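Long-range contacts in probable TonB-dependent receptor (Pseudomonas aeruginosa, PDB 4K3F), which probably binds methionine in the periplasm as an NlpA-family substrate-binding lipoprotein, and holds selenomethionine in this crystal: residues Val80-Pro84 with Ala235-Phe240; His14-Leu18 with Asn55-His59. All coordinates share one frame; numbering follows the deposited sequence.

Interaction 1: Val80-Pro84 with Ala235-Phe240. With MSE (selenomethionine), chain B.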
loop_
_atom_site.group_PDB
_atom_site.type_symbol
_atom_site.label_atom_id
_atom_site.label_comp_id
_atom_site.label_asym_id
_atom_site.label_seq_id
_atom_site.Cartn_x
_atom_site.Cartn_y
_atom_site.Cartn_z
ATOM N N VAL A 80 -10.419 -0.430 3.820
ATOM C CA VAL A 80 -10.451 -1.836 4.050
ATOM C C VAL A 80 -9.419 -2.322 5.050
ATOM O O VAL A 80 -9.785 -3.006 5.994
ATOM C CB VAL A 80 -10.348 -2.632 2.744
ATOM C CG1 VAL A 80 -10.505 -4.119 3.044
ATOM C CG2 VAL A 80 -11.420 -2.223 1.744
ATOM N N HIS A 81 -8.138 -2.020 4.818
ATOM C CA HIS A 81 -7.066 -2.556 5.624
ATOM C C HIS A 81 -5.858 -1.658 5.610
ATOM O O HIS A 81 -5.762 -0.743 4.781
ATOM C CB HIS A 81 -6.653 -3.960 5.144
ATOM C CG HIS A 81 -5.949 -3.966 3.826
ATOM N ND1 HIS A 81 -6.573 -4.200 2.622
ATOM C CD2 HIS A 81 -4.645 -3.757 3.528
ATOM C CE1 HIS A 81 -5.688 -4.138 1.648
ATOM N NE2 HIS A 81 -4.509 -3.866 2.173
ATOM N N ILE A 82 -4.952 -1.925 6.538
ATOM C CA ILE A 82 -3.675 -1.203 6.599
ATOM C C ILE A 82 -2.584 -2.235 6.419
ATOM O O ILE A 82 -2.728 -3.389 6.873
ATOM C CB ILE A 82 -3.480 -0.456 7.960
ATOM C CG1 ILE A 82 -4.678 0.448 8.258
ATOM C CG2 ILE A 82 -2.232 0.401 7.955
ATOM C CD1 ILE A 82 -5.457 -0.010 9.469
ATOM N N GLU A 83 -1.496 -1.840 5.773
ATOM C CA GLU A 83 -0.316 -2.704 5.553
ATOM C C GLU A 83 0.888 -2.017 6.153
ATOM O O GLU A 83 1.609 -1.331 5.450
ATOM C CB GLU A 83 -0.038 -2.876 4.049
ATOM C CG GLU A 83 -1.098 -3.615 3.302
ATOM C CD GLU A 83 -0.911 -3.615 1.782
ATOM O OE1 GLU A 83 0.203 -3.321 1.234
ATOM O OE2 GLU A 83 -1.906 -3.898 1.139
ATOM N N PRO A 84 1.116 -2.177 7.463
ATOM C CA PRO A 84 2.244 -1.452 8.056
ATOM C C PRO A 84 3.554 -1.694 7.307
ATOM O O PRO A 84 3.949 -2.843 7.060
ATOM C CB PRO A 84 2.279 -1.977 9.479
ATOM C CG PRO A 84 0.845 -2.275 9.756
ATOM C CD PRO A 84 0.314 -2.869 8.458
ATOM N N ALA A 235 0.253 -9.004 9.305
ATOM C CA ALA A 235 0.919 -8.184 8.273
ATOM C C ALA A 235 -0.041 -7.235 7.567
ATOM O O ALA A 235 0.382 -6.179 6.993
ATOM C CB ALA A 235 1.580 -9.094 7.260
ATOM N N VAL A 236 -1.323 -7.612 7.578
ATOM C CA VAL A 236 -2.414 -6.843 6.993
ATOM C C VAL A 236 -3.455 -6.721 8.095
ATOM O O VAL A 236 -3.855 -7.738 8.686
ATOM C CB VAL A 236 -2.985 -7.517 5.737
ATOM C CG1 VAL A 236 -4.115 -6.700 5.134
ATOM C CG2 VAL A 236 -1.867 -7.741 4.735
ATOM N N VAL A 237 -3.774 -5.481 8.452
ATOM C CA VAL A 237 -4.631 -5.187 9.580
ATOM C C VAL A 237 -5.975 -4.665 9.083
ATOM O O VAL A 237 -6.017 -3.670 8.327
ATOM C CB VAL A 237 -3.956 -4.130 10.464
ATOM C CG1 VAL A 237 -4.843 -3.754 11.643
ATOM C CG2 VAL A 237 -2.591 -4.600 10.934
ATOM N N PRO A 238 -7.096 -5.302 9.461
ATOM C CA PRO A 238 -8.367 -4.742 9.103
ATOM C C PRO A 238 -8.561 -3.305 9.634
ATOM O O PRO A 238 -8.159 -2.991 10.771
ATOM C CB PRO A 238 -9.371 -5.675 9.767
ATOM C CG PRO A 238 -8.631 -6.929 10.096
ATOM C CD PRO A 238 -7.210 -6.533 10.280
ATOM N N ALA A 239 -9.205 -2.463 8.834
ATOM C CA ALA A 239 -9.370 -1.054 9.140
ATOM C C ALA A 239 -10.836 -0.767 9.464
ATOM O O ALA A 239 -11.372 0.265 9.089
ATOM C CB ALA A 239 -8.914 -0.221 7.956
ATOM N N PHE A 240 -11.478 -1.729 10.107
ATOM C CA PHE A 240 -12.893 -1.618 10.436
ATOM C C PHE A 240 -13.176 -2.563 11.609
ATOM O O PHE A 240 -12.286 -3.316 12.066
ATOM C CB PHE A 240 -13.782 -1.899 9.187
ATOM C CG PHE A 240 -13.613 -3.276 8.614
ATOM C CD1 PHE A 240 -14.357 -4.347 9.102
ATOM C CD2 PHE A 240 -12.663 -3.524 7.655
ATOM C CE1 PHE A 240 -14.178 -5.621 8.600
ATOM C CE2 PHE A 240 -12.476 -4.800 7.136
ATOM C CZ PHE A 240 -13.242 -5.848 7.607
ATOM O OXT PHE A 240 -14.313 -2.590 12.095
HETATM N N MSE B 300 -0.675 -1.666 -0.585
HETATM C CA MSE B 300 0.275 -0.517 -0.628
HETATM C C MSE B 300 0.506 -0.083 0.815
HETATM O O MSE B 300 -0.454 -0.000 1.589
HETATM O OXT MSE B 300 1.645 0.199 1.204
HETATM C CB MSE B 300 -0.273 0.649 -1.468
HETATM C CG MSE B 300 0.691 1.809 -1.547
HETATM SE SE MSE B 300 -0.141 3.325 -2.478
HETATM C CE MSE B 300 -0.258 2.607 -4.221
HETATM O O HOH W 1 2.903 -5.309 7.749
#

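Interaction 2: His14-Leu18 with Asn55-His59. With MSE (selenomethionine), chain B.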
loop_
_atom_site.group_PDB
_atom_site.type_symbol
_atom_site.label_atom_id
_atom_site.label_comp_id
_atom_site.label_asym_id
_atom_site.label_seq_id
_atom_site.Cartn_x
_atom_site.Cartn_y
_atom_site.Cartn_z
ATOM N N HIS A 14 -4.793 -7.731 -2.095
ATOM C CA HIS A 14 -6.044 -7.174 -2.596
ATOM C C HIS A 14 -6.883 -8.140 -3.411
ATOM O O HIS A 14 -8.067 -8.302 -3.163
ATOM C CB HIS A 14 -5.774 -5.878 -3.377
ATOM C CG HIS A 14 -4.937 -4.911 -2.612
ATOM N ND1 HIS A 14 -3.602 -5.132 -2.339
ATOM C CD2 HIS A 14 -5.263 -3.758 -1.993
ATOM C CE1 HIS A 14 -3.142 -4.135 -1.602
ATOM N NE2 HIS A 14 -4.129 -3.284 -1.381
ATOM N N ALA A 15 -6.273 -8.804 -4.381
ATOM C CA ALA A 15 -7.036 -9.720 -5.230
ATOM C C ALA A 15 -7.463 -10.975 -4.448
ATOM O O ALA A 15 -8.525 -11.551 -4.694
ATOM C CB ALA A 15 -6.254 -10.076 -6.492
ATOM N N GLU A 16 -6.673 -11.354 -3.447
ATOM C CA GLU A 16 -7.041 -12.483 -2.584
ATOM C C GLU A 16 -8.310 -12.102 -1.795
ATOM O O GLU A 16 -9.253 -12.871 -1.713
ATOM C CB GLU A 16 -5.894 -12.851 -1.645
ATOM C CG GLU A 16 -4.623 -13.271 -2.373
ATOM C CD GLU A 16 -3.559 -13.894 -1.459
ATOM O OE1 GLU A 16 -3.376 -13.439 -0.324
ATOM O OE2 GLU A 16 -2.855 -14.801 -1.923
ATOM N N ILE A 17 -8.297 -10.927 -1.181
ATOM C CA ILE A 17 -9.474 -10.441 -0.461
ATOM C C ILE A 17 -10.704 -10.425 -1.350
ATOM O O ILE A 17 -11.790 -10.875 -0.955
ATOM C CB ILE A 17 -9.195 -9.027 0.107
ATOM C CG1 ILE A 17 -8.171 -9.123 1.247
ATOM C CG2 ILE A 17 -10.488 -8.348 0.574
ATOM C CD1 ILE A 17 -7.568 -7.779 1.656
ATOM N N LEU A 18 -10.548 -9.869 -2.557
ATOM C CA LEU A 18 -11.641 -9.826 -3.505
ATOM C C LEU A 18 -12.161 -11.210 -3.922
ATOM O O LEU A 18 -13.392 -11.368 -4.035
ATOM C CB LEU A 18 -11.282 -8.947 -4.712
ATOM C CG LEU A 18 -11.086 -7.459 -4.398
ATOM C CD1 LEU A 18 -10.547 -6.788 -5.650
ATOM C CD2 LEU A 18 -12.345 -6.748 -3.933
ATOM N N ASN A 55 -11.066 0.156 -8.474
ATOM C CA ASN A 55 -9.824 -0.512 -8.143
ATOM C C ASN A 55 -9.625 -0.617 -6.630
ATOM O O ASN A 55 -10.264 0.085 -5.832
ATOM C CB ASN A 55 -8.596 0.097 -8.871
ATOM C CG ASN A 55 -8.285 1.527 -8.451
ATOM O OD1 ASN A 55 -8.130 1.835 -7.263
ATOM N ND2 ASN A 55 -8.137 2.385 -9.411
ATOM N N PHE A 56 -8.674 -1.463 -6.270
ATOM C CA PHE A 56 -8.368 -1.753 -4.862
ATOM C C PHE A 56 -6.904 -2.097 -4.764
ATOM O O PHE A 56 -6.504 -3.215 -5.016
ATOM C CB PHE A 56 -9.289 -2.860 -4.344
ATOM C CG PHE A 56 -9.049 -3.244 -2.905
ATOM C CD1 PHE A 56 -8.854 -2.283 -1.927
ATOM C CD2 PHE A 56 -9.055 -4.564 -2.518
ATOM C CE1 PHE A 56 -8.641 -2.657 -0.589
ATOM C CE2 PHE A 56 -8.851 -4.930 -1.182
ATOM C CZ PHE A 56 -8.658 -3.985 -0.223
ATOM N N PHE A 57 -6.114 -1.086 -4.393
ATOM C CA PHE A 57 -4.634 -1.208 -4.384
ATOM C C PHE A 57 -3.900 -0.099 -3.664
ATOM O O PHE A 57 -2.749 -0.274 -3.402
ATOM C CB PHE A 57 -4.012 -1.339 -5.784
ATOM C CG PHE A 57 -3.822 -0.019 -6.497
ATOM C CD1 PHE A 57 -4.882 0.630 -7.068
ATOM C CD2 PHE A 57 -2.570 0.573 -6.546
ATOM C CE1 PHE A 57 -4.702 1.868 -7.739
ATOM C CE2 PHE A 57 -2.391 1.776 -7.196
ATOM C CZ PHE A 57 -3.452 2.419 -7.779
ATOM N N GLN A 58 -4.525 1.036 -3.393
ATOM C CA GLN A 58 -3.771 2.252 -2.955
ATOM C C GLN A 58 -4.349 2.796 -1.668
ATOM O O GLN A 58 -5.452 2.394 -1.248
ATOM C CB GLN A 58 -3.820 3.329 -4.043
ATOM C CG GLN A 58 -5.179 4.039 -4.116
ATOM C CD GLN A 58 -5.391 4.673 -5.467
ATOM O OE1 GLN A 58 -4.603 5.509 -5.922
ATOM N NE2 GLN A 58 -6.389 4.200 -6.166
ATOM N N HIS A 59 -3.599 3.700 -1.042
ATOM C CA HIS A 59 -4.093 4.445 0.096
ATOM C C HIS A 59 -4.493 5.852 -0.365
ATOM O O HIS A 59 -4.298 6.245 -1.505
ATOM C CB HIS A 59 -3.085 4.476 1.257
ATOM C CG HIS A 59 -1.652 4.798 0.863
ATOM N ND1 HIS A 59 -1.283 6.012 0.293
ATOM C CD2 HIS A 59 -0.512 4.079 0.960
ATOM C CE1 HIS A 59 0.026 6.019 0.077
ATOM N NE2 HIS A 59 0.520 4.857 0.495
HETATM N N MSE B 300 -0.675 -1.666 -0.585
HETATM C CA MSE B 300 0.275 -0.517 -0.628
HETATM C C MSE B 300 0.506 -0.083 0.815
HETATM O O MSE B 300 -0.454 -0.000 1.589
HETATM O OXT MSE B 300 1.645 0.199 1.204
HETATM C CB MSE B 300 -0.273 0.649 -1.468
HETATM C CG MSE B 300 0.691 1.809 -1.547
HETATM SE SE MSE B 300 -0.141 3.325 -2.478
HETATM C CE MSE B 300 -0.258 2.607 -4.221
#

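Interaction 1: Val80-Pro84 with Ala235-Phe240
Ile82 and Val237 form an antiparallel hydrogen-bonded pair, Ile82 N giving its hydrogen to Val237 O at 2.7 Å and Val237 N returning one to Ile82 O at 2.8 Å. This short ladder adds strand 237-238 to the outside of the six-stranded mixed sheet in a periplasmic binding protein fold, so the C-terminal tail serves as an edge strand. Further along, Ala239 N donates a third backbone hydrogen bond, to Val80 O. The side chains of Ile82 and Val237 share one face of the sheet, where Ile82 CD1 also packs on Ala239 CB at 3.8 Å. Just before strand 237-238, Val236 CG1 comes obliquely against the His81 ring, 3.4 Å from His81 CD2. A chi1 of 70° sets the His81 ring between its own backbone N and carbonyl carbon. From there NE2 makes an in-plane hydrogen bond of 2.8 Å to the anti lone pair of Glu83 OE2, which should help fix the turn of that carboxylate. A water bridges Pro84 O and Ala235 O where the two segments part. The other carboxylate oxygen, Glu83 OE1, accepts a 2.6 Å hydrogen bond from the amino N of the bound selenomethionine.

Interaction 2: His14-Leu18 with Asn55-His59
His14 meets Phe56 in a T-shaped stack: the imidazole turns its edge to the phenyl face, with ring planes 69° apart and centroids separated by 4.7 Å. The atom that makes the approach is His14 CD2, poised over the centre of the Phe56 ring. With CG anti to the backbone N (chi1 179°), Phe56 carries its ring across to helix 11-26, where Leu18 CG packs obliquely at 4.0 Å from Phe56 CD2. Ile17 adds its CG2 branch, crossing the phenyl group at about a right angle. The imidazole is engaged on a face as well as an edge, since Phe57 CA lies over its plane in a CH-pi contact, 3.9 Å from the His14 ring centroid. Phe56 O, buried here without a polar partner, sits only 3.2 Å from His14 CB. Helix 11-26 is thus packed on strand 54-59 of the six-stranded sheet, just where the strand turns a corner at Phe57 to line the ligand pocket of this binding-protein fold. His14 NE2 is hydrogen-bonded to Asn198 OD1, while the edge of the same ring, at CE1, lies 3.6 Å from the selenomethionine N. Beyond the corner, Gln58 CB rests over the face of the Phe57 ring and also touches the ligand methyl CE. The His59 imidazole caps the next helix through ND1, bonded to Tyr62 N, and presents one face to the ligand selenium, with SE 3.4 Å from His59 NE2.

How the interactions relate
The centres of the two contacts lie about 11 Å apart, and both reach the same six-stranded mixed sheet. Strand 54-59 of interaction 2 and strand 75-82 of interaction 1 are separated in it by strand 198-202, whose Asn198 bonds to the backbone of 75-82, to His14 and to the ligand. In sequence both segments of interaction 2 precede those of interaction 1, which brings the C-terminus back to that sheet. The two contacts touch directly: the His81 ring meets both His14 and Phe56, and Glu83 OE2 is 3.0 Å from His14 CE1. Together they illustrate how a pocket wall is assembled from distant sequence, interaction 1 giving Glu83 and interaction 2 giving His14, Phe57, Gln58 and His59 to the selenomethionine pocket.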